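Local coordinates for flavin-containing monooxygenase (Allium sativum, PDB 6WPU), which binds flavin-adenine dinucleotide and, as a flavin-dependent S-monooxygenase, oxygenates the sulfur of S-allyl-L-cysteine, at residues Ala38-Arg43 and Gln350-Ala355; Met98-Tyr103 and Glu128-Glu133; Lys200-His205 and Val289-Thr294. All coordinates share one frame; numbering follows the deposited sequence. Where two conformers were deposited one is given.

In the fold
From the N terminus, helix 32-43 comes first, following strand 24-28 of the parallel FAD-binding sheet. Its C-terminal end packs on helix 343-358, and this contact 1 closes a loop of 306 residues. The other two contacts form within that loop. Contact 2 closes a loop of 24 residues: segment 98-103 meets the end of helix 120-133. Contact 3 follows in series and closes one of 83, pairing strands 200-203 and 289-292 of the mixed sheet. Contacts 1 and 2 touch, since D102 forms salt bridges with R39 and R43. Contact 3 lies on the other side of the chain's centre, its centre about 37 Å from that of contact 1.

Contact 1: Ala38-Arg43 and Gln350-Ala355; sequences ARELRR and QSKWIA. With SO4 (sulfate ion), chain C.
The carboxylate of E40 is approached from above its plane by K352. NZ of K352 lies 2.8 Å from OE1 of E40, 43° out of that plane. This bond belongs to a salt-bridge network that ties helix 32-43 to helix 343-358. OE2 of E40 receives R39. NE and NH2 of R39 grip it side-on and come from opposite faces of the carboxylate plane, NH2 of R39 being 2.9 Å from OE2 of E40. The R39 and R43 guanidinium groups overlap at their rims: NH1 of R43 sits over one face of R39, and NE of R39 over one face of R43. NH1 of R43 adds a weak bond to OE2 of E40. A sulfate ion, probably from the crystallisation liquor, lies at the edge of both R42 and R43. Its O3 accepts from R42 NH1 and from R43 NE, the latter at 2.7 Å. R42 NH2 donates to O1 and R43 NH2 to O2.

The probable Rossmann-type GxGxxG pattern runs into helix 32-43. The short axis segments of the two helices pass 8.4 Å apart at a crossing angle of -32°. NH1 of R43 and NZ of K352 are only 4.1 Å apart, and E40 probably offsets their like charges. R39 and R43 have D102 as a further partner, and R39 also has E348. K352 bends at chi3 and chi4, near -70° each, which curls the amine back over E40.

Below the charges the packing is close. CG of E40 lies 3.4 Å from OG of S351, whose hydroxyl bonds back to C347 O. L41 leans on A355 and on strand 24-28, with CD2 of L41 3.9 Å from CB of A355. The methyl CB of A355 also rests 3.4 Å from the backbone O of E40.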
# COMPACT_ATOMS: atom_id res chain seq x y z
N ALA A 38 13.93 9.42 -2.78
CA ALA A 38 14.83 10.54 -2.55
C ALA A 38 16.26 10.06 -2.38
O ALA A 38 17.20 10.65 -2.94
CB ALA A 38 14.39 11.33 -1.33
N ARG A 39 16.45 8.98 -1.62
CA ARG A 39 17.79 8.45 -1.42
C ARG A 39 18.39 7.96 -2.73
O ARG A 39 19.53 8.30 -3.07
CB ARG A 39 17.77 7.32 -0.39
CG ARG A 39 19.14 6.70 -0.13
CD ARG A 39 18.99 5.47 0.76
NE ARG A 39 18.60 4.30 -0.01
CZ ARG A 39 18.55 3.05 0.46
NH1 ARG A 39 18.87 2.80 1.73
NH2 ARG A 39 18.20 2.06 -0.35
N GLU A 40 17.62 7.19 -3.50
CA GLU A 40 18.17 6.58 -4.71
C GLU A 40 18.45 7.62 -5.79
O GLU A 40 19.42 7.47 -6.55
CB GLU A 40 17.22 5.50 -5.24
CG GLU A 40 17.08 4.31 -4.28
CD GLU A 40 18.41 3.61 -4.02
OE1 GLU A 40 19.15 3.34 -4.99
OE2 GLU A 40 18.74 3.34 -2.84
N LEU A 41 17.63 8.67 -5.88
CA LEU A 41 17.94 9.76 -6.80
C LEU A 41 19.22 10.48 -6.38
O LEU A 41 20.07 10.78 -7.22
CB LEU A 41 16.77 10.75 -6.87
CG LEU A 41 15.51 10.22 -7.57
CD1 LEU A 41 14.29 11.13 -7.33
CD2 LEU A 41 15.77 10.07 -9.05
N ARG A 42 19.38 10.75 -5.08
CA ARG A 42 20.59 11.41 -4.60
C ARG A 42 21.82 10.56 -4.87
O ARG A 42 22.86 11.07 -5.31
CB ARG A 42 20.45 11.74 -3.11
CG ARG A 42 21.64 12.57 -2.55
CD ARG A 42 22.65 11.70 -1.81
NE ARG A 42 22.03 10.97 -0.71
CZ ARG A 42 22.50 9.83 -0.21
NH1 ARG A 42 23.61 9.29 -0.73
NH2 ARG A 42 21.86 9.22 0.79
N ARG A 43 21.73 9.25 -4.63
CA ARG A 43 22.87 8.37 -4.82
C ARG A 43 23.35 8.37 -6.26
O ARG A 43 24.53 8.15 -6.53
CB ARG A 43 22.53 6.94 -4.42
CG ARG A 43 22.45 6.72 -2.95
CD ARG A 43 21.97 5.32 -2.65
NE ARG A 43 22.31 4.97 -1.29
CZ ARG A 43 21.95 3.84 -0.69
NH1 ARG A 43 21.21 2.94 -1.32
NH2 ARG A 43 22.34 3.63 0.56
N GLN A 350 12.57 -0.14 -7.63
CA GLN A 350 11.95 0.71 -8.63
C GLN A 350 12.67 2.05 -8.74
O GLN A 350 12.93 2.54 -9.84
CB GLN A 350 10.48 0.95 -8.30
CG GLN A 350 9.58 -0.23 -8.56
CD GLN A 350 8.13 0.14 -8.34
OE1 GLN A 350 7.82 0.94 -7.46
NE2 GLN A 350 7.24 -0.42 -9.15
N SER A 351 12.97 2.67 -7.61
CA SER A 351 13.53 4.01 -7.68
C SER A 351 15.01 3.95 -8.05
O SER A 351 15.53 4.87 -8.68
CB SER A 351 13.29 4.74 -6.37
OG SER A 351 13.83 4.01 -5.28
N LYS A 352 15.68 2.84 -7.70
CA LYS A 352 17.03 2.60 -8.18
C LYS A 352 17.05 2.51 -9.71
O LYS A 352 17.94 3.05 -10.36
CB LYS A 352 17.57 1.31 -7.54
CG LYS A 352 19.08 1.17 -7.51
CD LYS A 352 19.49 -0.16 -6.85
CE LYS A 352 19.15 -0.19 -5.35
NZ LYS A 352 20.06 0.71 -4.56
N TRP A 353 16.05 1.84 -10.28
CA TRP A 353 15.92 1.75 -11.73
C TRP A 353 15.65 3.12 -12.34
O TRP A 353 16.30 3.52 -13.32
CB TRP A 353 14.80 0.77 -12.06
CG TRP A 353 14.59 0.49 -13.51
CD1 TRP A 353 15.55 0.27 -14.46
CD2 TRP A 353 13.33 0.38 -14.18
NE1 TRP A 353 14.96 0.04 -15.69
CE2 TRP A 353 13.60 0.10 -15.54
CE3 TRP A 353 11.99 0.51 -13.76
CZ2 TRP A 353 12.58 -0.07 -16.48
CZ3 TRP A 353 10.99 0.33 -14.70
CH2 TRP A 353 11.29 0.04 -16.04
N ILE A 354 14.68 3.85 -11.77
CA ILE A 354 14.33 5.17 -12.28
C ILE A 354 15.55 6.08 -12.29
O ILE A 354 15.83 6.76 -13.28
CB ILE A 354 13.18 5.78 -11.47
CG1 ILE A 354 11.87 5.01 -11.68
CG2 ILE A 354 12.98 7.26 -11.83
CD1 ILE A 354 10.83 5.40 -10.63
N ALA A 355 16.29 6.11 -11.17
CA ALA A 355 17.44 7.00 -11.06
C ALA A 355 18.50 6.68 -12.11
O ALA A 355 19.06 7.59 -12.73
CB ALA A 355 18.04 6.92 -9.65
S SO4 C . 24.63 6.54 1.35
O1 SO4 C . 23.91 7.59 2.08
O2 SO4 C . 24.42 5.25 2.00
O3 SO4 C . 24.20 6.49 -0.03
O4 SO4 C . 26.05 6.88 1.35

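Contact 2: Met98-Tyr103 and Glu128-Glu133. With FAD (flavin-adenine dinucleotide), chain B.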
# COMPACT_ATOMS: atom_id res chain seq x y z
N MET A 98 10.57 -7.20 5.68
CA MET A 98 10.06 -5.88 5.32
C MET A 98 11.14 -4.84 5.03
O MET A 98 10.84 -3.85 4.35
CB MET A 98 9.19 -5.33 6.44
CG MET A 98 7.85 -5.97 6.57
SD MET A 98 6.99 -5.28 7.99
CE MET A 98 6.93 -3.53 7.62
N GLY A 99 12.35 -5.00 5.55
CA GLY A 99 13.32 -3.92 5.51
C GLY A 99 13.87 -3.64 4.12
O GLY A 99 13.96 -4.52 3.26
N PHE A 100 14.24 -2.38 3.89
CA PHE A 100 15.04 -2.04 2.73
C PHE A 100 16.27 -2.94 2.62
O PHE A 100 16.84 -3.39 3.62
CB PHE A 100 15.46 -0.57 2.80
CG PHE A 100 14.31 0.39 2.67
CD1 PHE A 100 13.63 0.51 1.47
CD2 PHE A 100 13.91 1.18 3.74
CE1 PHE A 100 12.58 1.38 1.34
CE2 PHE A 100 12.86 2.06 3.62
CZ PHE A 100 12.18 2.16 2.42
N LEU A 101 16.68 -3.20 1.38
CA LEU A 101 17.71 -4.20 1.11
C LEU A 101 19.05 -3.85 1.76
O LEU A 101 19.83 -4.75 2.08
CB LEU A 101 17.89 -4.35 -0.41
CG LEU A 101 16.63 -4.87 -1.11
CD1 LEU A 101 16.80 -4.87 -2.61
CD2 LEU A 101 16.26 -6.26 -0.59
N ASP A 102 19.35 -2.57 1.94
CA ASP A 102 20.63 -2.21 2.55
C ASP A 102 20.44 -1.58 3.93
O ASP A 102 21.31 -0.86 4.41
CB ASP A 102 21.43 -1.29 1.63
CG ASP A 102 20.77 0.07 1.46
OD1 ASP A 102 19.60 0.24 1.88
OD2 ASP A 102 21.43 0.97 0.90
N TYR A 103 19.30 -1.85 4.57
CA TYR A 103 18.97 -1.22 5.85
C TYR A 103 18.08 -2.17 6.62
O TYR A 103 16.85 -1.98 6.68
CB TYR A 103 18.29 0.13 5.62
CG TYR A 103 18.33 1.02 6.84
CD1 TYR A 103 19.55 1.42 7.38
CD2 TYR A 103 17.16 1.47 7.43
CE1 TYR A 103 19.60 2.24 8.49
CE2 TYR A 103 17.19 2.28 8.55
CZ TYR A 103 18.41 2.67 9.07
OH TYR A 103 18.44 3.48 10.17
N GLU A 128 11.75 6.67 10.26
CA GLU A 128 12.37 7.90 10.74
C GLU A 128 13.88 7.74 10.87
O GLU A 128 14.64 8.64 10.50
CB GLU A 128 11.75 8.33 12.07
CG GLU A 128 10.31 8.86 11.92
CD GLU A 128 9.57 8.96 13.24
OE1 GLU A 128 10.12 8.52 14.28
OE2 GLU A 128 8.43 9.48 13.25
N ARG A 129 14.33 6.59 11.39
CA ARG A 129 15.76 6.31 11.43
C ARG A 129 16.35 6.29 10.02
O ARG A 129 17.42 6.85 9.77
CB ARG A 129 16.03 4.98 12.14
CG ARG A 129 15.74 4.96 13.64
CD ARG A 129 16.36 3.73 14.34
NE ARG A 129 15.57 2.51 14.18
CZ ARG A 129 15.97 1.41 13.53
NH1 ARG A 129 15.16 0.36 13.45
NH2 ARG A 129 17.18 1.36 12.96
N PHE A 130 15.64 5.64 9.09
CA PHE A 130 16.03 5.65 7.69
C PHE A 130 16.18 7.08 7.18
O PHE A 130 17.22 7.45 6.62
CB PHE A 130 14.99 4.89 6.85
CG PHE A 130 15.28 4.88 5.37
CD1 PHE A 130 14.94 5.96 4.56
CD2 PHE A 130 15.89 3.78 4.78
CE1 PHE A 130 15.21 5.96 3.20
CE2 PHE A 130 16.17 3.76 3.41
CZ PHE A 130 15.83 4.85 2.62
N GLY A 131 15.14 7.90 7.35
CA GLY A 131 15.18 9.27 6.86
C GLY A 131 16.35 10.08 7.43
O GLY A 131 16.89 10.94 6.74
N ARG A 132 16.74 9.81 8.67
CA ARG A 132 17.93 10.44 9.24
C ARG A 132 19.20 9.83 8.67
O ARG A 132 20.12 10.55 8.27
CB ARG A 132 17.92 10.35 10.76
CG ARG A 132 17.01 11.35 11.45
CD ARG A 132 17.13 11.32 12.97
NE ARG A 132 16.63 10.07 13.56
CZ ARG A 132 15.39 9.89 14.00
NH1 ARG A 132 14.50 10.87 13.92
NH2 ARG A 132 15.03 8.72 14.51
N GLU A 133 19.26 8.50 8.63
CA GLU A 133 20.51 7.84 8.26
C GLU A 133 20.98 8.26 6.87
O GLU A 133 22.18 8.44 6.64
CB GLU A 133 20.35 6.32 8.32
CG GLU A 133 21.58 5.55 7.86
CD GLU A 133 22.77 5.76 8.78
OE1 GLU A 133 22.56 5.91 10.00
OE2 GLU A 133 23.91 5.78 8.27
PA FAD B . 2.03 6.09 1.81
O1A FAD B . 2.49 5.46 3.13
O2A FAD B . 0.63 6.34 1.56
O5B FAD B . 2.61 7.47 1.60
C5B FAD B . 2.25 8.43 0.61
C4B FAD B . 2.64 9.86 1.06
O4B FAD B . 2.42 10.84 0.08
C3B FAD B . 1.92 10.30 2.30
O3B FAD B . 2.82 10.76 3.26
C2B FAD B . 1.04 11.41 1.85
O2B FAD B . 0.83 12.37 2.83
C1B FAD B . 1.84 11.95 0.70
N9A FAD B . 1.04 12.64 -0.29
C8A FAD B . -0.13 12.15 -0.87
N7A FAD B . -0.60 13.05 -1.74
C5A FAD B . 0.22 14.17 -1.76
C6A FAD B . 0.22 15.39 -2.44
N6A FAD B . -0.82 15.70 -3.40
N1A FAD B . 1.20 16.28 -2.24
C2A FAD B . 2.20 16.04 -1.35
N3A FAD B . 2.25 14.88 -0.65
C4A FAD B . 1.28 13.93 -0.83
N1 FAD B . 3.54 -3.12 4.26
C2 FAD B . 4.53 -3.85 5.01
O2 FAD B . 5.80 -3.93 4.56
N3 FAD B . 4.18 -4.57 6.13
C4 FAD B . 2.88 -4.53 6.60
O4 FAD B . 2.50 -5.22 7.70
C4X FAD B . 1.89 -3.61 6.00
N5 FAD B . 0.67 -3.40 6.63
C5X FAD B . -0.23 -2.49 6.07
C6 FAD B . -1.47 -2.29 6.69
C7 FAD B . -2.36 -1.37 6.14
C7M FAD B . -3.69 -1.17 6.81
C8 FAD B . -2.03 -0.66 4.99
C8M FAD B . -2.97 0.32 4.37
C9 FAD B . -0.79 -0.87 4.36
C9A FAD B . 0.10 -1.78 4.90
N10 FAD B . 1.38 -1.98 4.27
C10 FAD B . 2.29 -2.89 4.82
C1' FAD B . 1.71 -1.27 3.03
C2' FAD B . 2.14 0.19 3.09
O2' FAD B . 1.36 0.90 2.23
C3' FAD B . 3.56 0.21 2.57
O3' FAD B . 4.27 -0.37 3.59
C4' FAD B . 4.14 1.59 2.28
O4' FAD B . 3.89 2.38 3.39
C5' FAD B . 3.67 2.28 1.00
O5' FAD B . 4.06 3.61 1.21
P FAD B . 3.92 4.86 0.25
O1P FAD B . 5.11 5.88 0.45
O2P FAD B . 3.67 4.25 -1.18
O3P FAD B . 2.37 5.35 0.55
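F100 and F130 lead the aromatic contacts. Their ring centroids are 4.5 Å apart and their planes are inclined at 36°, so the pair is oblique. CE2 of F100 stands over one face of F130, offset toward the rim. The nearest carbons, CD2 of F100 and CD2 of F130, are 3.4 Å apart. Y103 meets F130 differently. The edge of F130 points to the face of Y103 in an offset edge-to-face pair, with planes at 77° and centroids 5.7 Å apart. The F130 side chain leaves the helix with CG opposite the backbone N (chi1 178°), which brings its ring into contact with both.

The three rings form an aromatic cluster that packs a type I beta turn, F100 to Y103, against the end of helix 120-133. Y103 N closes the turn on F100 O. F134 and F344 extend the cluster, and helix 32-43 also packs on F100 and F130.

Van der Waals contacts also hold the phenol of Y103. CE2 of Y103 lies 3.7 Å from CA of F130, so the ring also rests on the helix backbone. Beyond the F130 backbone, the OH of Y103 reaches R129, 3.5 Å from CB of R129. CG of E133 touches CE1 of Y103. With an alanine in place of Y103, the edge of F130 would probably lose the ring face it points to, and a gap would open beside the alkyl parts of R129 and E133.

Among the polar contacts, D102 forms salt bridges with R39 and R43. Another reaches the cofactor. At the end of helix 95-98, just before the loop, M98 lies in the FAD pocket, where N3 of the flavin gives a weak hydrogen bond to SD of M98, 3.4 Å away. The CE methyl of M98 sits 3.3 Å from O2 of the flavin.

Contact 3: Lys200-His205 and Val289-Thr294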
# COMPACT_ATOMS: atom_id res chain seq x y z
N LYS A 200 -25.51 1.40 10.88
CA LYS A 200 -24.30 2.18 10.64
C LYS A 200 -23.45 1.51 9.56
O LYS A 200 -23.12 0.33 9.67
CB LYS A 200 -23.48 2.34 11.92
CG LYS A 200 -24.14 3.11 13.05
CD LYS A 200 -23.18 3.25 14.22
CE LYS A 200 -23.87 3.81 15.45
NZ LYS A 200 -24.73 2.77 16.09
N GLN A 201 -23.08 2.29 8.56
CA GLN A 201 -22.24 1.84 7.45
C GLN A 201 -20.94 2.63 7.49
O GLN A 201 -20.98 3.86 7.63
CB GLN A 201 -22.95 2.06 6.12
CG GLN A 201 -23.13 0.84 5.28
CD GLN A 201 -23.53 1.18 3.86
OE1 GLN A 201 -22.91 0.70 2.90
NE2 GLN A 201 -24.57 1.99 3.70
N MET A 202 -19.81 1.94 7.39
CA MET A 202 -18.51 2.60 7.40
C MET A 202 -17.51 1.81 6.56
O MET A 202 -17.72 0.64 6.26
CB MET A 202 -17.96 2.75 8.83
CG MET A 202 -17.78 1.40 9.53
SD MET A 202 -17.05 1.53 11.17
CE MET A 202 -15.44 2.25 10.79
N HIS A 203 -16.44 2.49 6.18
CA HIS A 203 -15.29 1.86 5.53
C HIS A 203 -14.20 1.67 6.57
O HIS A 203 -14.06 2.48 7.49
CB HIS A 203 -14.78 2.72 4.36
CG HIS A 203 -13.81 2.00 3.47
ND1 HIS A 203 -12.46 1.91 3.74
CD2 HIS A 203 -14.00 1.31 2.31
CE1 HIS A 203 -11.86 1.20 2.80
NE2 HIS A 203 -12.78 0.83 1.92
N SER A 204 -13.45 0.58 6.45
CA SER A 204 -12.36 0.30 7.38
C SER A 204 -11.30 1.38 7.38
O SER A 204 -10.49 1.44 8.31
CB SER A 204 -11.69 -1.03 7.02
OG SER A 204 -11.11 -0.97 5.73
N HIS A 205 -11.26 2.23 6.34
CA HIS A 205 -10.36 3.38 6.36
C HIS A 205 -10.53 4.20 7.63
O HIS A 205 -9.58 4.82 8.10
CB HIS A 205 -10.60 4.26 5.14
CG HIS A 205 -9.74 5.49 5.10
ND1 HIS A 205 -8.37 5.43 4.96
CD2 HIS A 205 -10.06 6.80 5.15
CE1 HIS A 205 -7.88 6.66 4.94
NE2 HIS A 205 -8.88 7.51 5.04
N VAL A 289 -23.70 -2.58 12.77
CA VAL A 289 -22.64 -1.95 11.97
C VAL A 289 -22.24 -2.88 10.83
O VAL A 289 -21.98 -4.07 11.05
CB VAL A 289 -21.39 -1.61 12.81
CG1 VAL A 289 -20.35 -0.85 11.93
CG2 VAL A 289 -21.75 -0.82 14.04
N ILE A 290 -22.17 -2.33 9.62
CA ILE A 290 -21.55 -2.99 8.47
C ILE A 290 -20.30 -2.21 8.12
O ILE A 290 -20.37 -1.00 7.88
CB ILE A 290 -22.50 -3.08 7.27
CG1 ILE A 290 -23.73 -3.93 7.60
CG2 ILE A 290 -21.75 -3.66 6.07
CD1 ILE A 290 -24.75 -3.94 6.51
N MET A 291 -19.15 -2.89 8.09
CA MET A 291 -17.89 -2.26 7.74
C MET A 291 -17.39 -2.85 6.43
O MET A 291 -17.26 -4.08 6.31
CB MET A 291 -16.85 -2.45 8.85
CG MET A 291 -15.47 -1.84 8.48
SD MET A 291 -14.14 -2.20 9.65
CE MET A 291 -14.92 -1.86 11.24
N HIS A 292 -17.13 -2.00 5.44
CA HIS A 292 -16.49 -2.44 4.19
C HIS A 292 -14.99 -2.51 4.42
O HIS A 292 -14.35 -1.47 4.62
CB HIS A 292 -16.78 -1.50 3.02
CG HIS A 292 -18.22 -1.25 2.75
ND1 HIS A 292 -18.79 -1.47 1.52
CD2 HIS A 292 -19.21 -0.75 3.54
CE1 HIS A 292 -20.07 -1.14 1.56
NE2 HIS A 292 -20.35 -0.70 2.78
N CYS A 293 -14.41 -3.71 4.41
CA CYS A 293 -12.95 -3.84 4.36
C CYS A 293 -12.54 -4.27 2.95
O CYS A 293 -11.88 -5.28 2.73
CB CYS A 293 -12.45 -4.83 5.42
SG CYS A 293 -10.65 -4.65 5.88
N THR A 294 -12.96 -3.46 1.99
CA THR A 294 -12.88 -3.78 0.57
C THR A 294 -11.75 -3.04 -0.15
O THR A 294 -11.70 -3.06 -1.38
CB THR A 294 -14.23 -3.46 -0.08
OG1 THR A 294 -14.76 -2.27 0.52
CG2 THR A 294 -15.22 -4.61 0.15
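Two neighbouring parallel strands, 200-203 and 289-292, pair in the mixed sheet. The directions of their short axes lie 19° apart. The backbone bonds follow the usual parallel pattern. I290 N bonds to K200 O at 2.8 Å, M202 N to I290 O, and H292 N to M202 O. Beyond the strand, where 200-205 turns into a 3-10 segment, S204 N still reaches H292 O at 2.9 Å.

On one face Q201 and H292 meet. NE2 of H292 donates to OE1 of Q201 over 2.9 Å, in the carbonyl plane and on a lone pair. The amide and ring are nearly coplanar, 29° apart. ND1 of H292 is bonded to A189 N, so both ring nitrogens are engaged. H203 lies on the same face. O of H292 sits over the centre of one face of the H203 ring, 3.6 Å from its plane. ND1 of H203 accepts from H205 N, which holds the imidazole in place.

Strand 289-292 also pairs with 217-221, so it lies between that strand and 200-203. This sheet probably belongs to the second dinucleotide-binding domain of the family.

On the face that carries K200, M202, V289 and M291, the inner contacts are apolar. CG of M202 stands between its backbone N and carbonyl carbon (chi1 60°), which brings SD of M202 4.0 Å from CE of M291 and 4.1 Å from CG1 of V289. SD of M291 lies 3.8 Å from CB of S204, and helix 225-234 packs on both through I230.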